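Local coordinates for glutathione S-transferase (Rhodospirillum rubrum F11, PDB 4O7H), which probably catalyses the conjugation of reduced glutathione to electrophilic substrates, at residues A[3-8]-A[28-33]; A[142-147]-A[185-190]; A[111-116]-A[128-133]; A[89-94]-A[158-163]. All blocks are in the same frame, centred on the assembly; numbering follows the deposited sequence.

Contact 1 of 4, residues A[3-8]-A[28-33]; sequences RLYHHG and EAVIEE
V30 packs tightly against R3 and Y5: its CG2 comes to 3.4 Å from R3 CG and lies over one face of the guanidinium, while CG1 meets Y5 CE2 at 3.7 Å. A beta-branched valine suits this place because it offers one methyl to each neighbour. R3 is steadied at its tip, NH1 donating in the guanidinium plane to Y5 OH (3.0 Å) and NH2 forming a salt bridge to E28 OE1 (3.3 Å) with the two charged planes nearly perpendicular. Together with helix 11-22, the two parallel strands make the beta-alpha-beta unit of the thioredoxin-like N-terminal domain. Backbone bonds knit them, from L4 N to E28 O (2.9 Å) and onward through V30 N to L4 O, H6 N to V30 O and E32 N to H6 O. On the other face L4 and H6 are buried under helix 11-22, but across the pair H6 NE2 meets A29 CB and I31 CG1 only at 3.8 Å, and I31 is exposed to solvent.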
loop_
_atom_site.group_PDB
_atom_site.type_symbol
_atom_site.label_atom_id
_atom_site.label_comp_id
_atom_site.label_asym_id
_atom_site.label_seq_id
_atom_site.Cartn_x
_atom_site.Cartn_y
_atom_site.Cartn_z
ATOM N N ARG A 3 5.237 13.551 -18.153
ATOM C CA ARG A 3 3.801 13.281 -18.294
ATOM C C ARG A 3 3.310 12.392 -17.171
ATOM O O ARG A 3 4.059 11.514 -16.675
ATOM C CB ARG A 3 3.553 12.588 -19.613
ATOM C CG ARG A 3 2.244 11.933 -19.844
ATOM C CD ARG A 3 2.517 11.102 -21.126
ATOM N NE ARG A 3 2.604 12.059 -22.234
ATOM C CZ ARG A 3 2.177 11.809 -23.447
ATOM N NH1 ARG A 3 1.751 10.598 -23.733
ATOM N NH2 ARG A 3 2.162 12.770 -24.353
ATOM N N LEU A 4 2.082 12.644 -16.766
ATOM C CA LEU A 4 1.415 11.800 -15.772
ATOM C C LEU A 4 0.122 11.236 -16.353
ATOM O O LEU A 4 -0.815 11.976 -16.739
ATOM C CB LEU A 4 1.110 12.621 -14.498
ATOM C CG LEU A 4 0.503 11.765 -13.404
ATOM C CD1 LEU A 4 1.581 10.888 -12.805
ATOM C CD2 LEU A 4 -0.227 12.598 -12.375
ATOM N N TYR A 5 0.057 9.922 -16.437
ATOM C CA TYR A 5 -1.171 9.229 -16.732
ATOM C C TYR A 5 -2.014 9.174 -15.480
ATOM O O TYR A 5 -1.562 8.672 -14.405
ATOM C CB TYR A 5 -0.910 7.818 -17.298
ATOM C CG TYR A 5 -0.287 7.809 -18.678
ATOM C CD1 TYR A 5 1.091 7.888 -18.841
ATOM C CD2 TYR A 5 -1.083 7.787 -19.806
ATOM C CE1 TYR A 5 1.671 7.914 -20.088
ATOM C CE2 TYR A 5 -0.522 7.825 -21.057
ATOM C CZ TYR A 5 0.838 7.903 -21.196
ATOM O OH TYR A 5 1.431 7.921 -22.473
ATOM N N HIS A 6 -3.248 9.652 -15.581
ATOM C CA HIS A 6 -4.083 9.784 -14.396
ATOM C C HIS A 6 -5.569 9.608 -14.752
ATOM O O HIS A 6 -5.950 9.563 -15.937
ATOM C CB HIS A 6 -3.870 11.160 -13.742
ATOM C CG HIS A 6 -4.666 12.260 -14.369
ATOM N ND1 HIS A 6 -5.795 12.777 -13.776
ATOM C CD2 HIS A 6 -4.490 12.945 -15.520
ATOM C CE1 HIS A 6 -6.313 13.703 -14.560
ATOM N NE2 HIS A 6 -5.535 13.838 -15.622
ATOM N N HIS A 7 -6.399 9.581 -13.741
ATOM C CA HIS A 7 -7.806 9.866 -13.909
ATOM C C HIS A 7 -8.337 10.459 -12.646
ATOM O O HIS A 7 -7.779 10.258 -11.563
ATOM C CB HIS A 7 -8.628 8.700 -14.438
ATOM C CG HIS A 7 -8.721 7.519 -13.561
ATOM N ND1 HIS A 7 -9.472 7.497 -12.406
ATOM C CD2 HIS A 7 -8.256 6.254 -13.723
ATOM C CE1 HIS A 7 -9.428 6.290 -11.865
ATOM N NE2 HIS A 7 -8.703 5.512 -12.650
ATOM N N GLY A 8 -9.405 11.221 -12.776
ATOM C CA GLY A 8 -9.934 11.970 -11.649
ATOM C C GLY A 8 -10.470 11.133 -10.519
ATOM O O GLY A 8 -10.595 11.645 -9.398
ATOM N N GLU A 28 2.615 17.212 -18.183
ATOM C CA GLU A 28 1.423 17.082 -18.985
ATOM C C GLU A 28 0.497 16.017 -18.409
ATOM O O GLU A 28 0.915 14.849 -18.228
ATOM C CB GLU A 28 1.780 16.683 -20.421
ATOM C CG GLU A 28 0.569 16.479 -21.314
ATOM C CD GLU A 28 0.953 16.045 -22.740
ATOM O OE1 GLU A 28 2.155 15.772 -23.027
ATOM O OE2 GLU A 28 0.017 15.950 -23.563
ATOM N N ALA A 29 -0.714 16.398 -18.080
ATOM C CA ALA A 29 -1.692 15.456 -17.536
ATOM C C ALA A 29 -2.377 14.732 -18.648
ATOM O O ALA A 29 -2.974 15.383 -19.544
ATOM C CB ALA A 29 -2.742 16.140 -16.679
ATOM N N VAL A 30 -2.317 13.396 -18.612
ATOM C CA VAL A 30 -2.932 12.569 -19.644
ATOM C C VAL A 30 -3.927 11.592 -19.034
ATOM O O VAL A 30 -3.571 10.775 -18.186
ATOM C CB VAL A 30 -1.865 11.788 -20.412
ATOM C CG1 VAL A 30 -2.499 10.936 -21.519
ATOM C CG2 VAL A 30 -0.830 12.745 -20.978
ATOM N N ILE A 31 -5.185 11.694 -19.411
ATOM C CA ILE A 31 -6.210 10.830 -18.890
ATOM C C ILE A 31 -6.104 9.432 -19.481
ATOM O O ILE A 31 -5.995 9.270 -20.711
ATOM C CB ILE A 31 -7.626 11.374 -19.159
ATOM C CG1 ILE A 31 -7.748 12.756 -18.501
ATOM C CG2 ILE A 31 -8.673 10.387 -18.671
ATOM C CD1 ILE A 31 -8.931 13.636 -18.928
ATOM N N GLU A 32 -6.118 8.445 -18.604
ATOM C CA GLU A 32 -6.353 7.069 -18.989
ATOM C C GLU A 32 -7.523 6.514 -18.201
ATOM O O GLU A 32 -7.492 6.462 -16.955
ATOM C CB GLU A 32 -5.139 6.182 -18.748
ATOM C CG GLU A 32 -5.351 4.711 -19.151
ATOM C CD GLU A 32 -5.417 4.468 -20.668
ATOM O OE1 GLU A 32 -5.000 5.348 -21.434
ATOM O OE2 GLU A 32 -5.969 3.399 -21.097
ATOM N N GLU A 33 -8.571 6.100 -18.911
ATOM C CA GLU A 33 -9.701 5.447 -18.287
ATOM C C GLU A 33 -9.426 3.958 -18.164
ATOM O O GLU A 33 -9.618 3.195 -19.121
ATOM C CB GLU A 33 -10.965 5.728 -19.135
ATOM C CG GLU A 33 -11.180 7.232 -19.340
ATOM C CD GLU A 33 -12.487 7.579 -20.082
ATOM O OE1 GLU A 33 -12.826 6.908 -21.074
ATOM O OE2 GLU A 33 -13.157 8.555 -19.671
#

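Contact 2 of 4, residues A[142-147]-A[185-190]; sequences RYISWL and PQAKEW
In the all-helical C-terminal domain of this glutathione S-transferase, helix 127-150 crosses the start of helix 185-195 at 74°, with I144 and S145 set against A187 and W190. The short segments' axes approach to 7.8 Å. Small side chains lie at the closest backbone approach, where the CA atoms of S145 and A187 are 4.7 Å apart. S145 OG, anti to its own carbonyl carbon (chi1 -66°), reaches toward the first turn of the second helix, whose N-H groups have no preceding helical carbonyl to bond. It accepts a weak hydrogen bond from A187 N at 3.2 Å, while its stronger partner is L141 O, one turn back in its own helix. A water completes the polar patch by accepting from Q186 N, donating to Q186 OE1 at 2.9 Å and also bonding to S145 OG; the amide of glutamine and the serine hydroxyl are therefore linked through it. The apolar half is buried, where L170 of helix 161-175 touches both I144 and W190. W190 NE1 is hydrogen-bonded to D163, which helps set the turn of the indole. I144 crosses W190 at about a right angle, and its CG2 meets A187 CB at 3.7 Å and lies over the rim of one indole face, 3.8 Å from CE3.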
loop_
_atom_site.group_PDB
_atom_site.type_symbol
_atom_site.label_atom_id
_atom_site.label_comp_id
_atom_site.label_asym_id
_atom_site.label_seq_id
_atom_site.Cartn_x
_atom_site.Cartn_y
_atom_site.Cartn_z
ATOM N N ARG A 142 -12.373 12.162 13.094
ATOM C CA ARG A 142 -12.035 12.382 14.502
ATOM C C ARG A 142 -10.525 12.254 14.729
ATOM O O ARG A 142 -9.913 13.023 15.507
ATOM C CB ARG A 142 -12.783 11.399 15.439
ATOM C CG ARG A 142 -14.271 11.640 15.562
ATOM C CD ARG A 142 -14.861 10.993 16.836
ATOM N NE ARG A 142 -14.732 9.546 16.812
ATOM C CZ ARG A 142 -15.577 8.732 16.190
ATOM N NH1 ARG A 142 -16.620 9.226 15.534
ATOM N NH2 ARG A 142 -15.359 7.424 16.211
ATOM N N TYR A 143 -9.903 11.305 14.028
ATOM C CA TYR A 143 -8.464 11.118 14.146
ATOM C C TYR A 143 -7.680 12.282 13.577
ATOM O O TYR A 143 -6.721 12.750 14.138
ATOM C CB TYR A 143 -8.056 9.791 13.485
ATOM C CG TYR A 143 -6.645 9.385 13.707
ATOM C CD1 TYR A 143 -6.060 9.499 14.960
ATOM C CD2 TYR A 143 -5.877 8.901 12.664
ATOM C CE1 TYR A 143 -4.743 9.115 15.168
ATOM C CE2 TYR A 143 -4.573 8.504 12.858
ATOM C CZ TYR A 143 -4.010 8.610 14.110
ATOM O OH TYR A 143 -2.715 8.287 14.337
ATOM N N ILE A 144 -8.085 12.743 12.396
ATOM C CA ILE A 144 -7.486 13.930 11.819
ATOM C C ILE A 144 -7.587 15.115 12.763
ATOM O O ILE A 144 -6.619 15.836 12.988
ATOM C CB ILE A 144 -8.144 14.237 10.453
ATOM C CG1 ILE A 144 -7.765 13.166 9.427
ATOM C CG2 ILE A 144 -7.772 15.633 9.989
ATOM C CD1 ILE A 144 -8.488 13.286 8.120
ATOM N N SER A 145 -8.784 15.297 13.324
ATOM C CA SER A 145 -8.990 16.403 14.250
ATOM C C SER A 145 -8.034 16.308 15.460
ATOM O O SER A 145 -7.458 17.303 15.865
ATOM C CB SER A 145 -10.416 16.448 14.752
ATOM O OG SER A 145 -11.338 16.750 13.691
ATOM N N TRP A 146 -7.871 15.109 15.977
ATOM C CA TRP A 146 -6.915 14.848 17.094
ATOM C C TRP A 146 -5.478 15.193 16.730
ATOM O O TRP A 146 -4.780 15.969 17.443
ATOM C CB TRP A 146 -7.043 13.382 17.544
ATOM C CG TRP A 146 -6.181 13.076 18.704
ATOM C CD1 TRP A 146 -4.914 12.578 18.676
ATOM C CD2 TRP A 146 -6.494 13.316 20.089
ATOM N NE1 TRP A 146 -4.413 12.494 19.971
ATOM C CE2 TRP A 146 -5.373 12.913 20.847
ATOM C CE3 TRP A 146 -7.615 13.818 20.747
ATOM C CZ2 TRP A 146 -5.320 13.028 22.256
ATOM C CZ3 TRP A 146 -7.557 13.916 22.189
ATOM C CH2 TRP A 146 -6.432 13.527 22.881
ATOM N N LEU A 147 -5.032 14.726 15.557
ATOM C CA LEU A 147 -3.673 15.023 15.097
ATOM C C LEU A 147 -3.458 16.523 14.904
ATOM O O LEU A 147 -2.475 17.099 15.360
ATOM C CB LEU A 147 -3.370 14.220 13.798
ATOM C CG LEU A 147 -3.386 12.713 13.901
ATOM C CD1 LEU A 147 -3.287 12.197 12.479
ATOM C CD2 LEU A 147 -2.206 12.256 14.782
ATOM N N PRO A 185 -15.133 20.013 13.003
ATOM C CA PRO A 185 -14.646 21.329 12.615
ATOM C C PRO A 185 -13.103 21.478 12.525
ATOM O O PRO A 185 -12.614 22.237 11.691
ATOM C CB PRO A 185 -15.241 22.270 13.667
ATOM C CG PRO A 185 -15.694 21.381 14.797
ATOM C CD PRO A 185 -16.060 20.080 14.168
ATOM N N GLN A 186 -12.339 20.783 13.364
ATOM C CA GLN A 186 -10.878 20.919 13.308
ATOM C C GLN A 186 -10.369 20.285 11.979
ATOM O O GLN A 186 -9.483 20.837 11.325
ATOM C CB GLN A 186 -10.236 20.248 14.526
ATOM C CG GLN A 186 -10.694 20.912 15.828
ATOM C CD GLN A 186 -10.563 20.022 17.067
ATOM O OE1 GLN A 186 -11.058 18.896 17.101
ATOM N NE2 GLN A 186 -9.889 20.533 18.082
ATOM N N ALA A 187 -10.883 19.118 11.642
ATOM C CA ALA A 187 -10.558 18.471 10.324
ATOM C C ALA A 187 -11.001 19.328 9.158
ATOM O O ALA A 187 -10.261 19.483 8.173
ATOM C CB ALA A 187 -11.201 17.090 10.175
ATOM N N LYS A 188 -12.191 19.924 9.273
ATOM C CA LYS A 188 -12.652 20.825 8.234
ATOM C C LYS A 188 -11.697 21.994 7.985
ATOM O O LYS A 188 -11.366 22.351 6.821
ATOM C CB LYS A 188 -14.036 21.363 8.622
ATOM C CG LYS A 188 -14.656 22.180 7.500
ATOM C CD LYS A 188 -15.949 22.863 7.916
ATOM C CE LYS A 188 -16.269 23.923 6.874
ATOM N NZ LYS A 188 -17.490 24.713 7.210
ATOM N N GLU A 189 -11.226 22.599 9.065
ATOM C CA GLU A 189 -10.289 23.706 8.939
ATOM C C GLU A 189 -8.983 23.298 8.289
ATOM O O GLU A 189 -8.441 24.035 7.514
ATOM C CB GLU A 189 -10.045 24.396 10.287
ATOM C CG GLU A 189 -11.229 25.300 10.656
ATOM C CD GLU A 189 -11.821 26.061 9.439
ATOM O OE1 GLU A 189 -11.113 26.935 8.826
ATOM O OE2 GLU A 189 -13.008 25.768 9.049
ATOM N N TRP A 190 -8.479 22.119 8.648
ATOM C CA TRP A 190 -7.264 21.593 8.054
ATOM C C TRP A 190 -7.458 21.356 6.564
ATOM O O TRP A 190 -6.611 21.724 5.740
ATOM C CB TRP A 190 -6.817 20.316 8.793
ATOM C CG TRP A 190 -5.903 19.428 7.907
ATOM C CD1 TRP A 190 -4.590 19.524 7.761
ATOM C CD2 TRP A 190 -6.320 18.339 7.084
ATOM N NE1 TRP A 190 -4.112 18.562 6.907
ATOM C CE2 TRP A 190 -5.180 17.831 6.453
ATOM C CE3 TRP A 190 -7.555 17.774 6.805
ATOM C CZ2 TRP A 190 -5.250 16.791 5.536
ATOM C CZ3 TRP A 190 -7.641 16.767 5.887
ATOM C CH2 TRP A 190 -6.489 16.262 5.271
HETATM O O HOH W 1 -13.243 18.686 15.228
#

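Contact 3 of 4, residues A[111-116]-A[128-133]; sequences VREKLL and RQIRAG
The helical segments 111-116 and 128-133 cross at 109° with their axes 9.6 Å apart, bringing R112, E113 and K114 against Q129 and I130. They belong to helices 85-119 and 127-150, two consecutive helices of the C-terminal domain. V111 O accepts from both L115 N and L116 N, the latter closing a wider pi-type turn. R112 and E113 are a salt-bridged pair within their helix: the long arginine chain, bent at chi3 (54°), brings NE to 2.6 Å from E113 OE2. R112 NH2 then donates to Q129 OE1 across the contact, nearly in the guanidinium plane but well above the plane of the amide carbonyl; its modelled 2.5 Å is very short, so the exact geometry is doubtful. An alanine in place of R112 would probably leave E113 OE2 without its charged mate in the helix. E113 OE1 is held separately by K117 and D126 N. Below these polar tips the contact is aliphatic. E113 CB meets I130 CG1 at 3.8 Å, and K114 contributes its methylenes while its NZ forms a salt bridge with D178. K114 crosses I130 at about a right angle, CG to CD1 3.8 Å.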
loop_
_atom_site.group_PDB
_atom_site.type_symbol
_atom_site.label_atom_id
_atom_site.label_comp_id
_atom_site.label_asym_id
_atom_site.label_seq_id
_atom_site.Cartn_x
_atom_site.Cartn_y
_atom_site.Cartn_z
ATOM N N VAL A 111 -16.426 5.730 -3.681
ATOM C CA VAL A 111 -16.046 6.044 -5.038
ATOM C C VAL A 111 -16.642 5.039 -6.044
ATOM O O VAL A 111 -17.145 5.427 -7.097
ATOM C CB VAL A 111 -14.502 6.150 -5.219
ATOM C CG1 VAL A 111 -14.109 6.250 -6.672
ATOM C CG2 VAL A 111 -14.009 7.325 -4.445
ATOM N N ARG A 112 -16.598 3.764 -5.684
ATOM C CA ARG A 112 -17.055 2.732 -6.593
ATOM C C ARG A 112 -18.571 2.953 -6.802
ATOM O O ARG A 112 -19.041 3.041 -7.933
ATOM C CB ARG A 112 -16.795 1.325 -6.043
ATOM C CG ARG A 112 -17.171 0.224 -7.037
ATOM C CD ARG A 112 -17.063 -1.160 -6.412
ATOM N NE ARG A 112 -17.822 -1.251 -5.184
ATOM C CZ ARG A 112 -17.308 -1.437 -3.980
ATOM N NH1 ARG A 112 -15.978 -1.563 -3.814
ATOM N NH2 ARG A 112 -18.128 -1.465 -2.935
ATOM N N GLU A 113 -19.284 3.037 -5.691
ATOM C CA GLU A 113 -20.744 3.010 -5.717
ATOM C C GLU A 113 -21.349 4.299 -6.230
ATOM O O GLU A 113 -22.348 4.277 -6.971
ATOM C CB GLU A 113 -21.304 2.664 -4.344
ATOM C CG GLU A 113 -20.869 1.301 -3.803
ATOM C CD GLU A 113 -21.185 0.162 -4.748
ATOM O OE1 GLU A 113 -22.263 0.194 -5.405
ATOM O OE2 GLU A 113 -20.366 -0.774 -4.851
ATOM N N LYS A 114 -20.756 5.429 -5.881
ATOM C CA LYS A 114 -21.347 6.720 -6.247
ATOM C C LYS A 114 -20.729 7.429 -7.421
ATOM O O LYS A 114 -21.369 8.301 -8.031
ATOM C CB LYS A 114 -21.336 7.640 -5.036
ATOM C CG LYS A 114 -22.211 7.053 -3.950
ATOM C CD LYS A 114 -22.395 7.993 -2.809
ATOM C CE LYS A 114 -23.260 9.163 -3.207
ATOM N NZ LYS A 114 -23.600 9.927 -1.979
ATOM N N LEU A 115 -19.478 7.100 -7.753
ATOM C CA LEU A 115 -18.819 7.783 -8.805
ATOM C C LEU A 115 -18.547 6.866 -9.984
ATOM O O LEU A 115 -18.991 7.159 -11.107
ATOM C CB LEU A 115 -17.531 8.425 -8.294
ATOM C CG LEU A 115 -17.750 9.414 -7.164
ATOM C CD1 LEU A 115 -16.430 10.045 -6.747
ATOM C CD2 LEU A 115 -18.762 10.491 -7.575
ATOM N N LEU A 116 -17.814 5.779 -9.766
ATOM C CA LEU A 116 -17.434 4.921 -10.869
ATOM C C LEU A 116 -18.679 4.324 -11.529
ATOM O O LEU A 116 -18.759 4.290 -12.739
ATOM C CB LEU A 116 -16.475 3.792 -10.435
ATOM C CG LEU A 116 -16.078 2.905 -11.635
ATOM C CD1 LEU A 116 -15.339 3.688 -12.715
ATOM C CD2 LEU A 116 -15.268 1.696 -11.193
ATOM N N ARG A 128 -25.818 -0.563 1.175
ATOM C CA ARG A 128 -25.126 -1.133 2.313
ATOM C C ARG A 128 -23.660 -0.653 2.383
ATOM O O ARG A 128 -23.157 -0.270 3.443
ATOM C CB ARG A 128 -25.149 -2.651 2.188
ATOM N N GLN A 129 -22.996 -0.725 1.239
ATOM C CA GLN A 129 -21.597 -0.268 1.091
ATOM C C GLN A 129 -21.519 1.243 1.362
ATOM O O GLN A 129 -20.602 1.704 2.027
ATOM C CB GLN A 129 -21.099 -0.531 -0.331
ATOM C CG GLN A 129 -20.963 -1.996 -0.713
ATOM C CD GLN A 129 -19.581 -2.535 -0.414
ATOM O OE1 GLN A 129 -18.579 -1.822 -0.495
ATOM N NE2 GLN A 129 -19.516 -3.812 -0.074
ATOM N N ILE A 130 -22.516 1.986 0.888
ATOM C CA ILE A 130 -22.564 3.439 1.065
ATOM C C ILE A 130 -22.750 3.823 2.530
ATOM O O ILE A 130 -22.069 4.718 3.047
ATOM C CB ILE A 130 -23.638 4.085 0.142
ATOM C CG1 ILE A 130 -23.192 4.021 -1.321
ATOM C CG2 ILE A 130 -23.928 5.525 0.553
ATOM C CD1 ILE A 130 -24.294 4.314 -2.329
ATOM N N ARG A 131 -23.649 3.132 3.233
ATOM C CA ARG A 131 -23.873 3.435 4.646
ATOM C C ARG A 131 -22.618 3.174 5.470
ATOM O O ARG A 131 -22.320 3.921 6.388
ATOM C CB ARG A 131 -25.083 2.640 5.218
ATOM N N ALA A 132 -21.898 2.099 5.151
ATOM C CA ALA A 132 -20.704 1.722 5.900
ATOM C C ALA A 132 -19.622 2.797 5.696
ATOM O O ALA A 132 -19.019 3.264 6.651
ATOM C CB ALA A 132 -20.198 0.359 5.428
ATOM N N GLY A 133 -19.454 3.208 4.454
ATOM C CA GLY A 133 -18.466 4.280 4.106
ATOM C C GLY A 133 -18.749 5.585 4.802
ATOM O O GLY A 133 -17.848 6.218 5.379
#

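Contact 4 of 4, residues A[89-94]-A[158-163]; sequences AEVRRL and MLTYAD
T160 meets V91 just before helix 161-175 begins, and with D163 it forms the capping box that starts this helix of the C-terminal domain. From CB outward each side-chain atom of T160 meets V91. CB lies 3.7 Å from V91 CG2 and a little farther from V91 CG1. OG1 is placed between the backbone N and the carbonyl carbon (chi1 63°), from where it accepts from A162 N at 3.1 Å and still rests against both valine methyls. CG2, the apolar tip, touches V91 CG2 at 3.7 Å. Threonine thus combines a cap for the helix with a methyl for the buried valine, and it leaves the other half of the box to D163, whose OD2 receives T160 N at 3.0 Å in a fairly straight bond of 160°. An alanine in place of T160 would probably leave A162 N without its capping oxygen and open a gap where CG2 met V91 CG2. V91 CG1 also borders the backbone N of A162 and lies 4.1 Å from Y161 CB, while the tyrosine ring leads away toward C68 and L71 of helix 64-74. R92, on another side of helix 85-119, forms a salt bridge with E73 of the second subunit. In the first turn of the capped helix the small A162 lets the backbones stay close, and its CB packs on L94 CB at 3.8 Å.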
loop_
_atom_site.group_PDB
_atom_site.type_symbol
_atom_site.label_atom_id
_atom_site.label_comp_id
_atom_site.label_asym_id
_atom_site.label_seq_id
_atom_site.Cartn_x
_atom_site.Cartn_y
_atom_site.Cartn_z
ATOM N N ALA A 89 9.262 8.256 9.100
ATOM C CA ALA A 89 8.475 7.091 9.464
ATOM C C ALA A 89 7.026 7.451 9.843
ATOM O O ALA A 89 6.122 6.669 9.573
ATOM C CB ALA A 89 9.150 6.351 10.611
ATOM N N GLU A 90 6.820 8.583 10.523
ATOM C CA GLU A 90 5.484 9.036 10.906
ATOM C C GLU A 90 4.696 9.441 9.652
ATOM O O GLU A 90 3.499 9.101 9.492
ATOM C CB GLU A 90 5.596 10.192 11.916
ATOM C CG GLU A 90 4.294 10.826 12.335
ATOM C CD GLU A 90 3.337 9.919 13.092
ATOM O OE1 GLU A 90 3.714 8.788 13.478
ATOM O OE2 GLU A 90 2.160 10.335 13.300
ATOM N N VAL A 91 5.371 10.137 8.749
ATOM C CA VAL A 91 4.730 10.463 7.456
ATOM C C VAL A 91 4.268 9.176 6.764
ATOM O O VAL A 91 3.105 9.074 6.276
ATOM C CB VAL A 91 5.666 11.243 6.528
ATOM C CG1 VAL A 91 5.016 11.412 5.155
ATOM C CG2 VAL A 91 5.992 12.599 7.123
ATOM N N ARG A 92 5.162 8.205 6.667
ATOM C CA ARG A 92 4.849 6.946 5.971
ATOM C C ARG A 92 3.743 6.128 6.670
ATOM O O ARG A 92 2.869 5.515 5.994
ATOM C CB ARG A 92 6.112 6.134 5.703
ATOM C CG ARG A 92 7.046 6.794 4.726
ATOM C CD ARG A 92 8.083 5.841 4.219
ATOM N NE ARG A 92 9.069 6.409 3.296
ATOM C CZ ARG A 92 10.306 6.795 3.611
ATOM N NH1 ARG A 92 10.766 6.764 4.853
ATOM N NH2 ARG A 92 11.099 7.200 2.661
ATOM N N ARG A 93 3.743 6.140 8.011
ATOM C CA ARG A 93 2.669 5.554 8.787
ATOM C C ARG A 93 1.332 6.132 8.381
ATOM O O ARG A 93 0.375 5.385 8.166
ATOM C CB ARG A 93 2.901 5.760 10.325
ATOM C CG ARG A 93 1.809 5.131 11.179
ATOM C CD ARG A 93 1.981 5.467 12.669
ATOM N NE ARG A 93 1.612 6.845 13.014
ATOM C CZ ARG A 93 0.354 7.231 13.178
ATOM N NH1 ARG A 93 -0.644 6.364 12.994
ATOM N NH2 ARG A 93 0.101 8.482 13.503
ATOM N N LEU A 94 1.276 7.451 8.324
ATOM C CA LEU A 94 0.016 8.127 8.032
ATOM C C LEU A 94 -0.369 7.961 6.570
ATOM O O LEU A 94 -1.559 7.796 6.242
ATOM C CB LEU A 94 0.102 9.602 8.446
ATOM C CG LEU A 94 -0.042 9.779 9.962
ATOM C CD1 LEU A 94 0.382 11.181 10.323
ATOM C CD2 LEU A 94 -1.459 9.482 10.432
ATOM N N MET A 158 5.627 20.341 9.174
ATOM C CA MET A 158 5.622 20.756 7.777
ATOM C C MET A 158 4.589 19.918 7.035
ATOM O O MET A 158 4.296 18.834 7.474
ATOM C CB MET A 158 6.984 20.537 7.142
ATOM C CG MET A 158 7.581 19.181 7.343
ATOM S SD MET A 158 9.222 18.994 6.593
ATOM C CE MET A 158 8.733 18.543 4.940
ATOM N N LEU A 159 4.055 20.471 5.960
ATOM C CA LEU A 159 3.160 19.736 5.102
ATOM C C LEU A 159 3.953 18.578 4.456
ATOM O O LEU A 159 5.095 18.754 4.000
ATOM C CB LEU A 159 2.542 20.653 4.054
ATOM C CG LEU A 159 1.546 19.929 3.149
ATOM C CD1 LEU A 159 0.257 20.715 2.925
ATOM C CD2 LEU A 159 2.217 19.534 1.876
ATOM N N THR A 160 3.321 17.384 4.398
ATOM C CA THR A 160 3.992 16.188 3.873
ATOM C C THR A 160 3.016 15.376 3.049
ATOM O O THR A 160 1.836 15.734 2.894
ATOM C CB THR A 160 4.506 15.274 4.983
ATOM O OG1 THR A 160 3.400 14.777 5.754
ATOM C CG2 THR A 160 5.479 16.031 5.850
ATOM N N TYR A 161 3.529 14.261 2.549
ATOM C CA TYR A 161 2.699 13.304 1.824
ATOM C C TYR A 161 1.523 12.868 2.722
ATOM O O TYR A 161 0.497 12.417 2.241
ATOM C CB TYR A 161 3.504 12.082 1.421
ATOM C CG TYR A 161 4.374 12.307 0.222
ATOM C CD1 TYR A 161 3.818 12.740 -0.966
ATOM C CD2 TYR A 161 5.713 12.057 0.245
ATOM C CE1 TYR A 161 4.598 12.909 -2.068
ATOM C CE2 TYR A 161 6.486 12.217 -0.874
ATOM C CZ TYR A 161 5.926 12.691 -2.011
ATOM O OH TYR A 161 6.721 12.858 -3.110
ATOM N N ALA A 162 1.638 12.950 4.038
ATOM C CA ALA A 162 0.486 12.590 4.863
ATOM C C ALA A 162 -0.700 13.459 4.620
ATOM O O ALA A 162 -1.859 12.973 4.458
ATOM C CB ALA A 162 0.872 12.638 6.339
ATOM N N ASP A 163 -0.487 14.772 4.648
ATOM C CA ASP A 163 -1.577 15.712 4.376
ATOM C C ASP A 163 -2.105 15.543 2.949
ATOM O O ASP A 163 -3.323 15.537 2.706
ATOM C CB ASP A 163 -1.078 17.148 4.512
ATOM C CG ASP A 163 -0.468 17.427 5.855
ATOM O OD1 ASP A 163 -1.234 17.798 6.788
ATOM O OD2 ASP A 163 0.786 17.269 5.968
#

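Overall arrangement
Contact 1 belongs to the N-terminal thioredoxin-like domain and closes before the others open; the remaining three tie together the helical C-terminal domain. Helix 85-119 runs between contacts 4 and 3, whose centres are 27 Å apart, and helix 127-150 links contact 3 to contact 2, about 23 Å away centre to centre. Contacts 2 and 4 have centres 15 Å apart, alternate along the chain and touch directly: Y143 bonds R93, and L147 packs on L94. Contact 1 lies across the chain's centre from both, about 31 Å from contact 2 and 24 Å from contact 4, centre to centre. The result is the two-domain architecture of glutathione S-transferases, with distant chain regions locked into one helical bundle.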